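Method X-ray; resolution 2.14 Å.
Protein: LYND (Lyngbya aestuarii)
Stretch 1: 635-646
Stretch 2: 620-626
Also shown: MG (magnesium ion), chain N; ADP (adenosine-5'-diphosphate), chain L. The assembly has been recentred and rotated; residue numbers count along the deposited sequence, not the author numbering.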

# COMPACT_ATOMS: atom_id res chain seq x y z
N LEU B 635 22.60 12.69 -10.54
CA LEU B 635 21.57 11.73 -10.17
C LEU B 635 20.22 12.13 -10.76
O LEU B 635 19.48 11.29 -11.26
CB LEU B 635 21.47 11.62 -8.64
CG LEU B 635 20.80 10.40 -8.04
CD1 LEU B 635 21.42 9.11 -8.56
CD2 LEU B 635 20.90 10.46 -6.52
N ARG B 636 19.89 13.42 -10.68
CA ARG B 636 18.65 13.93 -11.23
C ARG B 636 18.63 13.72 -12.74
O ARG B 636 17.65 13.23 -13.29
CB ARG B 636 18.48 15.41 -10.92
CG ARG B 636 18.12 15.70 -9.46
CD ARG B 636 17.74 17.16 -9.29
NE ARG B 636 16.61 17.52 -10.14
CZ ARG B 636 15.34 17.19 -9.90
NH1 ARG B 636 15.01 16.50 -8.82
NH2 ARG B 636 14.39 17.56 -10.76
N ALA B 637 19.72 14.11 -13.39
CA ALA B 637 19.82 14.01 -14.84
C ALA B 637 19.66 12.58 -15.31
O ALA B 637 18.85 12.28 -16.18
CB ALA B 637 21.17 14.56 -15.30
N VAL B 638 20.41 11.68 -14.69
CA VAL B 638 20.48 10.31 -15.17
C VAL B 638 19.23 9.51 -14.83
O VAL B 638 18.90 8.55 -15.54
CB VAL B 638 21.74 9.61 -14.62
CG1 VAL B 638 21.56 9.21 -13.14
CG2 VAL B 638 22.07 8.43 -15.46
N THR B 639 18.52 9.88 -13.75
CA THR B 639 17.26 9.22 -13.42
C THR B 639 16.13 9.77 -14.31
O THR B 639 15.11 9.12 -14.50
CB THR B 639 16.88 9.38 -11.94
OG1 THR B 639 16.95 10.76 -11.57
CG2 THR B 639 17.80 8.57 -11.04
N GLU B 640 16.33 10.96 -14.85
CA GLU B 640 15.36 11.51 -15.77
C GLU B 640 15.43 10.79 -17.13
O GLU B 640 14.41 10.62 -17.80
CB GLU B 640 15.56 13.03 -15.97
CG GLU B 640 14.28 13.75 -16.36
CD GLU B 640 14.40 15.25 -16.28
OE1 GLU B 640 15.00 15.88 -17.19
OE2 GLU B 640 13.87 15.81 -15.30
N VAL B 641 16.63 10.37 -17.54
CA VAL B 641 16.77 9.66 -18.81
C VAL B 641 16.12 8.30 -18.63
O VAL B 641 15.49 7.80 -19.56
CB VAL B 641 18.23 9.54 -19.35
CG1 VAL B 641 19.04 10.78 -19.04
CG2 VAL B 641 18.95 8.33 -18.79
N ASN B 642 16.29 7.72 -17.44
CA ASN B 642 15.59 6.49 -17.08
C ASN B 642 14.09 6.69 -17.23
O ASN B 642 13.41 5.90 -17.89
CB ASN B 642 15.88 6.08 -15.62
CG ASN B 642 17.29 5.58 -15.42
OD1 ASN B 642 17.99 5.23 -16.36
ND2 ASN B 642 17.72 5.53 -14.16
N GLN B 643 13.61 7.75 -16.61
CA GLN B 643 12.19 8.09 -16.59
C GLN B 643 11.60 8.24 -17.99
O GLN B 643 10.54 7.69 -18.29
CB GLN B 643 12.01 9.40 -15.80
CG GLN B 643 10.60 9.95 -15.74
CD GLN B 643 10.55 11.25 -14.95
OE1 GLN B 643 11.42 12.11 -15.08
NE2 GLN B 643 9.53 11.41 -14.13
N ILE B 644 12.29 8.98 -18.85
CA ILE B 644 11.80 9.27 -20.20
C ILE B 644 11.90 8.08 -21.15
O ILE B 644 11.00 7.83 -21.94
CB ILE B 644 12.59 10.45 -20.82
CG1 ILE B 644 12.32 11.73 -20.03
CG2 ILE B 644 12.21 10.66 -22.28
CD1 ILE B 644 13.47 12.72 -20.07
N GLY B 645 13.00 7.33 -21.07
CA GLY B 645 13.37 6.43 -22.14
C GLY B 645 13.21 4.94 -21.98
O GLY B 645 12.73 4.28 -22.90
N LEU B 646 13.63 4.41 -20.84
CA LEU B 646 13.74 2.96 -20.69
C LEU B 646 12.43 2.22 -20.96
O LEU B 646 12.43 1.17 -21.61
CB LEU B 646 14.27 2.62 -19.29
CG LEU B 646 15.74 2.99 -19.06
CD1 LEU B 646 16.14 2.69 -17.63
CD2 LEU B 646 16.66 2.26 -20.04
MG MG N . 13.34 17.67 -14.64
PB ADP L . 11.41 17.29 -12.05
O1B ADP L . 11.18 18.78 -11.97
O2B ADP L . 12.62 16.92 -12.87
O3B ADP L . 10.17 16.53 -12.39
PA ADP L . 11.46 15.57 -9.71
O1A ADP L . 12.64 15.21 -8.84
O2A ADP L . 10.88 14.51 -10.64
O3A ADP L . 11.82 16.92 -10.53
O5' ADP L . 10.30 16.09 -8.75
C5' ADP L . 8.98 16.29 -9.24
C4' ADP L . 8.26 17.21 -8.27
O4' ADP L . 8.03 16.55 -7.03
C3' ADP L . 9.09 18.44 -7.94
O3' ADP L . 8.21 19.55 -7.81
C2' ADP L . 9.74 18.15 -6.60
O2' ADP L . 9.88 19.33 -5.80
C1' ADP L . 8.75 17.19 -5.97
N9 ADP L . 9.44 16.20 -5.12
C8 ADP L . 10.31 15.26 -5.52
N7 ADP L . 10.74 14.52 -4.47
C5 ADP L . 10.13 14.99 -3.37
C6 ADP L . 10.13 14.66 -1.93
N6 ADP L . 10.90 13.65 -1.48
N1 ADP L . 9.35 15.40 -1.11
C2 ADP L . 8.59 16.41 -1.57
N3 ADP L . 8.54 16.76 -2.87
C4 ADP L . 9.27 16.10 -3.80
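Stretch 2, residues 620-626: LILGFGA

Stretch 2 packs as an extended strand, nearly antiparallel, along a helix of stretch 1, in a close backbone-to-helix contact that glycines make possible and that a single direct hydrogen bond, from Phe624 to Glu640, fastens beside the magnesium and ADP site. Residues 621-626 form the strand, with phi from -169° to -127° and psi from 144° to 163°; Leu620 precedes it and makes no contact. The strand and helix axes approach to 5.5 Å, their N-to-C directions 153° apart, and 476 Å² of surface is buried. The register therefore runs in reverse: the CA atoms of Gly645 and Ile621 lie 6.2 Å apart, those of Val641 and Gly623 4.6 Å, and those of Ala637 and Phe624 4.0 Å.

At Gly623 and Gly625 the helix leaves no room for a side chain. An ideal CB on Gly623 would stand 2.7 Å from Ala637 O, and one on Gly625 would stand 2.5 Å from Arg636 CB. With neither present, Val641 CG1 reaches Gly623 N at 3.4 Å and Arg636 CB lies 3.8 Å from Gly625 CA. Ala637 CA also makes a CA-H...O contact with Phe624 O at 3.5 Å. Toward the start of the strand, Ile621 points at the helix, its CG2 3.7 Å from Ile644 CG2 and its CD1 3.2 Å from Gly645 CA, while Ile644 CD1 comes within 3.2 Å of Leu622 O.

Phe624 N donates to Glu640 OE1 at 3.0 Å with a nearly linear angle of 175°. The other carboxylate oxygen, Glu640 OE2, binds magnesium at 2.0 Å, so one side chain joins strand to metal. Water 1, itself a magnesium ligand, donates to Phe624 O and accepts from Arg636 NH2, whose hydrogen bond to ADP O3A measures 2.7 Å. Water 2, which is not a magnesium ligand, accepts from both Ala626 N and Arg636 NE.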

# COMPACT_ATOMS: atom_id res chain seq x y z
N LEU B 620 17.25 8.79 -29.39
CA LEU B 620 18.04 9.72 -28.61
C LEU B 620 17.18 10.25 -27.48
O LEU B 620 16.13 10.85 -27.68
CB LEU B 620 18.57 10.88 -29.47
CG LEU B 620 19.59 10.47 -30.53
CD1 LEU B 620 19.94 11.66 -31.41
CD2 LEU B 620 20.84 9.89 -29.88
N ILE B 621 17.65 10.00 -26.28
CA ILE B 621 16.95 10.46 -25.11
C ILE B 621 17.95 11.17 -24.22
O ILE B 621 19.14 10.87 -24.21
CB ILE B 621 16.24 9.28 -24.43
CG1 ILE B 621 15.11 8.81 -25.36
CG2 ILE B 621 15.66 9.69 -23.08
CD1 ILE B 621 14.45 7.55 -24.97
N LEU B 622 17.46 12.13 -23.48
CA LEU B 622 18.30 12.86 -22.58
C LEU B 622 17.50 13.39 -21.39
O LEU B 622 16.27 13.43 -21.41
CB LEU B 622 19.01 13.99 -23.33
CG LEU B 622 18.13 14.76 -24.30
CD1 LEU B 622 17.31 15.76 -23.53
CD2 LEU B 622 18.97 15.46 -25.36
N GLY B 623 18.22 13.76 -20.34
CA GLY B 623 17.60 14.19 -19.10
C GLY B 623 18.53 15.15 -18.39
O GLY B 623 19.74 15.08 -18.57
N PHE B 624 17.95 16.05 -17.60
CA PHE B 624 18.72 17.14 -17.00
C PHE B 624 18.55 17.20 -15.50
O PHE B 624 17.58 16.67 -14.94
CB PHE B 624 18.28 18.47 -17.59
CG PHE B 624 18.05 18.43 -19.06
CD1 PHE B 624 19.11 18.25 -19.92
CD2 PHE B 624 16.78 18.60 -19.57
CE1 PHE B 624 18.89 18.24 -21.28
CE2 PHE B 624 16.56 18.59 -20.92
CZ PHE B 624 17.61 18.41 -21.78
N GLY B 625 19.49 17.88 -14.86
CA GLY B 625 19.46 18.07 -13.42
C GLY B 625 20.49 19.09 -13.01
O GLY B 625 21.57 19.17 -13.59
N ALA B 626 20.14 19.89 -12.01
CA ALA B 626 21.08 20.83 -11.41
C ALA B 626 20.85 20.84 -9.91
O ALA B 626 19.73 20.68 -9.44
CB ALA B 626 20.90 22.23 -11.99
O HOH W 1 15.32 17.63 -13.89
O HOH W 2 17.12 20.30 -11.56
O HOH W 3 14.37 18.35 -16.52
O HOH W 4 13.51 19.63 -14.06